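Local coordinates for WbbM protein (Klebsiella pneumoniae, PDB 6U4B) that is thought to act as a bifunctional glycosyltransferase that polymerises O-antigen, with a magnesium ion bound in its glycosyltransferase family 8 region, at residues Val302-Ser307 against Val403-Asp408. Residues are numbered along the deposited sequence; the frame is centred on the assembly and turned at random.
With MG (magnesium ion), chain C.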
ATOM      1  N   VAL A 302       4.222  26.733   3.243  1.00 52.47           N
ATOM      2  CA  VAL A 302       2.778  26.827   3.423  1.00 48.98           C
ATOM      3  C   VAL A 302       2.456  26.463   4.868  1.00 46.26           C
ATOM      4  O   VAL A 302       2.457  25.274   5.221  1.00 45.92           O
ATOM      5  CB  VAL A 302       2.027  25.913   2.442  1.00 48.50           C
ATOM      6  CG1 VAL A 302       0.522  26.018   2.657  1.00 47.64           C
ATOM      7  CG2 VAL A 302       2.399  26.254   1.008  1.00 48.20           C
ATOM      8  N   PRO A 303       2.192  27.440   5.738  1.00 44.98           N
ATOM      9  CA  PRO A 303       1.887  27.132   7.144  1.00 43.40           C
ATOM     10  C   PRO A 303       0.462  26.616   7.275  1.00 45.01           C
ATOM     11  O   PRO A 303      -0.497  27.301   6.909  1.00 43.55           O
ATOM     12  CB  PRO A 303       2.068  28.482   7.853  1.00 42.20           C
ATOM     13  CG  PRO A 303       2.761  29.376   6.850  1.00 44.29           C
ATOM     14  CD  PRO A 303       2.309  28.887   5.513  1.00 47.36           C
ATOM     15  N   VAL A 304       0.325  25.405   7.806  1.00 39.50           N
ATOM     16  CA  VAL A 304      -0.966  24.748   7.968  1.00 40.88           C
ATOM     17  C   VAL A 304      -1.166  24.454   9.446  1.00 44.33           C
ATOM     18  O   VAL A 304      -0.309  23.830  10.081  1.00 47.46           O
ATOM     19  CB  VAL A 304      -1.053  23.457   7.134  1.00 38.74           C
ATOM     20  CG1 VAL A 304      -2.396  22.778   7.351  1.00 38.23           C
ATOM     21  CG2 VAL A 304      -0.826  23.765   5.661  1.00 43.80           C
ATOM     22  N   VAL A 305      -2.295  24.899   9.990  1.00 41.53           N
ATOM     23  CA  VAL A 305      -2.582  24.772  11.413  1.00 39.27           C
ATOM     24  C   VAL A 305      -3.801  23.880  11.591  1.00 37.65           C
ATOM     25  O   VAL A 305      -4.856  24.128  10.992  1.00 39.80           O
ATOM     26  CB  VAL A 305      -2.800  26.146  12.069  1.00 43.14           C
ATOM     27  CG1 VAL A 305      -3.166  25.976  13.535  1.00 42.27           C
ATOM     28  CG2 VAL A 305      -1.547  26.977  11.928  1.00 39.88           C
ATOM     29  N   ILE A 306      -3.649  22.844  12.411  1.00 39.28           N
ATOM     30  CA  ILE A 306      -4.706  21.889  12.710  1.00 40.69           C
ATOM     31  C   ILE A 306      -4.812  21.760  14.223  1.00 42.70           C
ATOM     32  O   ILE A 306      -3.830  21.936  14.950  1.00 40.81           O
ATOM     33  CB  ILE A 306      -4.433  20.512  12.063  1.00 39.56           C
ATOM     34  CG1 ILE A 306      -3.895  20.680  10.642  1.00 40.74           C
ATOM     35  CG2 ILE A 306      -5.697  19.670  12.046  1.00 38.50           C
ATOM     36  CD1 ILE A 306      -3.311  19.411  10.054  1.00 41.15           C
ATOM     37  N   SER A 307      -6.014  21.445  14.698  1.00 41.71           N
ATOM     38  CA  SER A 307      -6.264  21.301  16.125  1.00 44.36           C
ATOM     39  C   SER A 307      -7.134  20.078  16.363  1.00 41.68           C
ATOM     40  O   SER A 307      -8.204  19.950  15.760  1.00 43.87           O
ATOM     41  CB  SER A 307      -6.938  22.557  16.693  1.00 44.70           C
ATOM     42  OG  SER A 307      -7.319  22.375  18.044  1.00 44.83           O
ATOM     43  N   VAL A 403      -2.811  29.075   7.104  1.00 34.21           N
ATOM     44  CA  VAL A 403      -4.033  28.389   6.697  1.00 35.82           C
ATOM     45  C   VAL A 403      -4.467  27.461   7.823  1.00 34.78           C
ATOM     46  O   VAL A 403      -3.756  26.504   8.154  1.00 37.72           O
ATOM     47  CB  VAL A 403      -3.839  27.604   5.391  1.00 41.39           C
ATOM     48  CG1 VAL A 403      -5.129  26.905   4.997  1.00 37.26           C
ATOM     49  CG2 VAL A 403      -3.364  28.529   4.283  1.00 46.75           C
ATOM     50  N   PHE A 404      -5.627  27.741   8.415  1.00 35.56           N
ATOM     51  CA  PHE A 404      -6.238  26.803   9.347  1.00 37.62           C
ATOM     52  C   PHE A 404      -7.212  25.896   8.611  1.00 37.29           C
ATOM     53  O   PHE A 404      -7.904  26.326   7.684  1.00 37.31           O
ATOM     54  CB  PHE A 404      -6.978  27.520  10.481  1.00 34.36           C
ATOM     55  CG  PHE A 404      -7.808  26.589  11.331  1.00 39.45           C
ATOM     56  CD1 PHE A 404      -7.254  25.969  12.437  1.00 42.02           C
ATOM     57  CD2 PHE A 404      -9.131  26.306  11.001  1.00 44.04           C
ATOM     58  CE1 PHE A 404      -7.998  25.099  13.206  1.00 43.70           C
ATOM     59  CE2 PHE A 404      -9.876  25.428  11.760  1.00 39.83           C
ATOM     60  CZ  PHE A 404      -9.312  24.829  12.867  1.00 41.82           C
ATOM     61  N   ILE A 405      -7.285  24.642   9.052  1.00 38.64           N
ATOM     62  CA  ILE A 405      -8.235  23.694   8.478  1.00 32.45           C
ATOM     63  C   ILE A 405      -8.728  22.769   9.582  1.00 30.35           C
ATOM     64  O   ILE A 405      -7.950  22.320  10.429  1.00 34.86           O
ATOM     65  CB  ILE A 405      -7.605  22.917   7.299  1.00 37.89           C
ATOM     66  CG1 ILE A 405      -8.624  21.968   6.658  1.00 39.23           C
ATOM     67  CG2 ILE A 405      -6.345  22.169   7.737  1.00 39.26           C
ATOM     68  CD1 ILE A 405      -8.129  21.331   5.374  1.00 41.43           C
ATOM     69  N   ASP A 406     -10.034  22.504   9.576  1.00 30.54           N
ATOM     70  CA  ASP A 406     -10.621  21.553  10.513  1.00 33.67           C
ATOM     71  C   ASP A 406      -9.965  20.181  10.381  1.00 38.42           C
ATOM     72  O   ASP A 406      -9.507  19.782   9.306  1.00 36.69           O
ATOM     73  CB  ASP A 406     -12.125  21.424  10.268  1.00 36.94           C
ATOM     74  CG  ASP A 406     -12.945  22.369  11.123  1.00 44.90           C
ATOM     75  OD1 ASP A 406     -12.358  23.266  11.767  1.00 45.94           O
ATOM     76  OD2 ASP A 406     -14.184  22.206  11.154  1.00 49.75           O
ATOM     77  N   SER A 407      -9.941  19.442  11.490  1.00 37.03           N
ATOM     78  CA  SER A 407      -9.312  18.128  11.495  1.00 42.01           C
ATOM     79  C   SER A 407     -10.170  17.062  10.828  1.00 43.79           C
ATOM     80  O   SER A 407      -9.625  16.051  10.366  1.00 42.18           O
ATOM     81  CB  SER A 407      -8.983  17.703  12.927  1.00 40.30           C
ATOM     82  OG  SER A 407     -10.159  17.384  13.650  1.00 43.11           O
ATOM     83  N   ASP A 408     -11.484  17.255  10.758  1.00 40.96           N
ATOM     84  CA  ASP A 408     -12.370  16.274  10.128  1.00 42.95           C
ATOM     85  C   ASP A 408     -12.526  16.540   8.633  1.00 41.14           C
ATOM     86  O   ASP A 408     -13.630  16.579   8.090  1.00 41.46           O
ATOM     87  CB  ASP A 408     -13.722  16.263  10.833  1.00 46.48           C
ATOM     88  CG  ASP A 408     -14.374  17.631  10.870  1.00 48.28           C
ATOM     89  OD1 ASP A 408     -13.689  18.630  10.561  1.00 47.33           O
ATOM     90  OD2 ASP A 408     -15.575  17.705  11.204  1.00 51.05           O
TER
HETATM   91 MG    MG C 602     -15.361  20.425  10.950  1.00 35.94          MG
HETATM   92  O   HOH W   1      -8.342  21.449  13.115  1.00 35.47           O
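V403 O takes two donors from strand 302-307: the amide V305 N at 2.8 Å and a longer CA-H...O contact from V304 CA. V305 O is used the same way, receiving I405 N at 3.2 Å and a CA-H...O contact from F404 CA. With V403 N on P303 O, 2.9 Å, these bonds make a parallel strand pair inside the mixed sheet of the family 8 region. On the face of V304 and V403, the CG1 methyl of V304 lies 4.0 Å from I405 CG2; that branch of I405 also runs beside I306 CG1, and L319 of helix 313-325 covers both isoleucines. On the other face, with CG anti to the backbone N (chi1 170°), the F404 ring lies beside V305, its CD1 3.4 Å from V305 O. The oxygen meets the ring obliquely, and V305 CG1 touches the same CD1. Next along the pair, a water bridges the two backbones, accepting from S307 N and donating to I405 O at 2.9 Å. I306 CG2 packs on S407 CB, and S307 O lies beside the same carbon. Here the chain carries the DxD motif of the glycosyltransferase: D406 binds magnesium through OD2 at 2.1 Å, D408 through both oxygens, OD1 being the nearer at 2.5 Å, and H560 is the third protein ligand. The backbone bonds of P303, V305, V403 and I405 keep the residues leading to the DxD in register with the neighbouring strand, which probably helps set both carboxylates toward the metal, with R389 salt-bridged to D406 OD1, as in GT-A type glycosyltransferases.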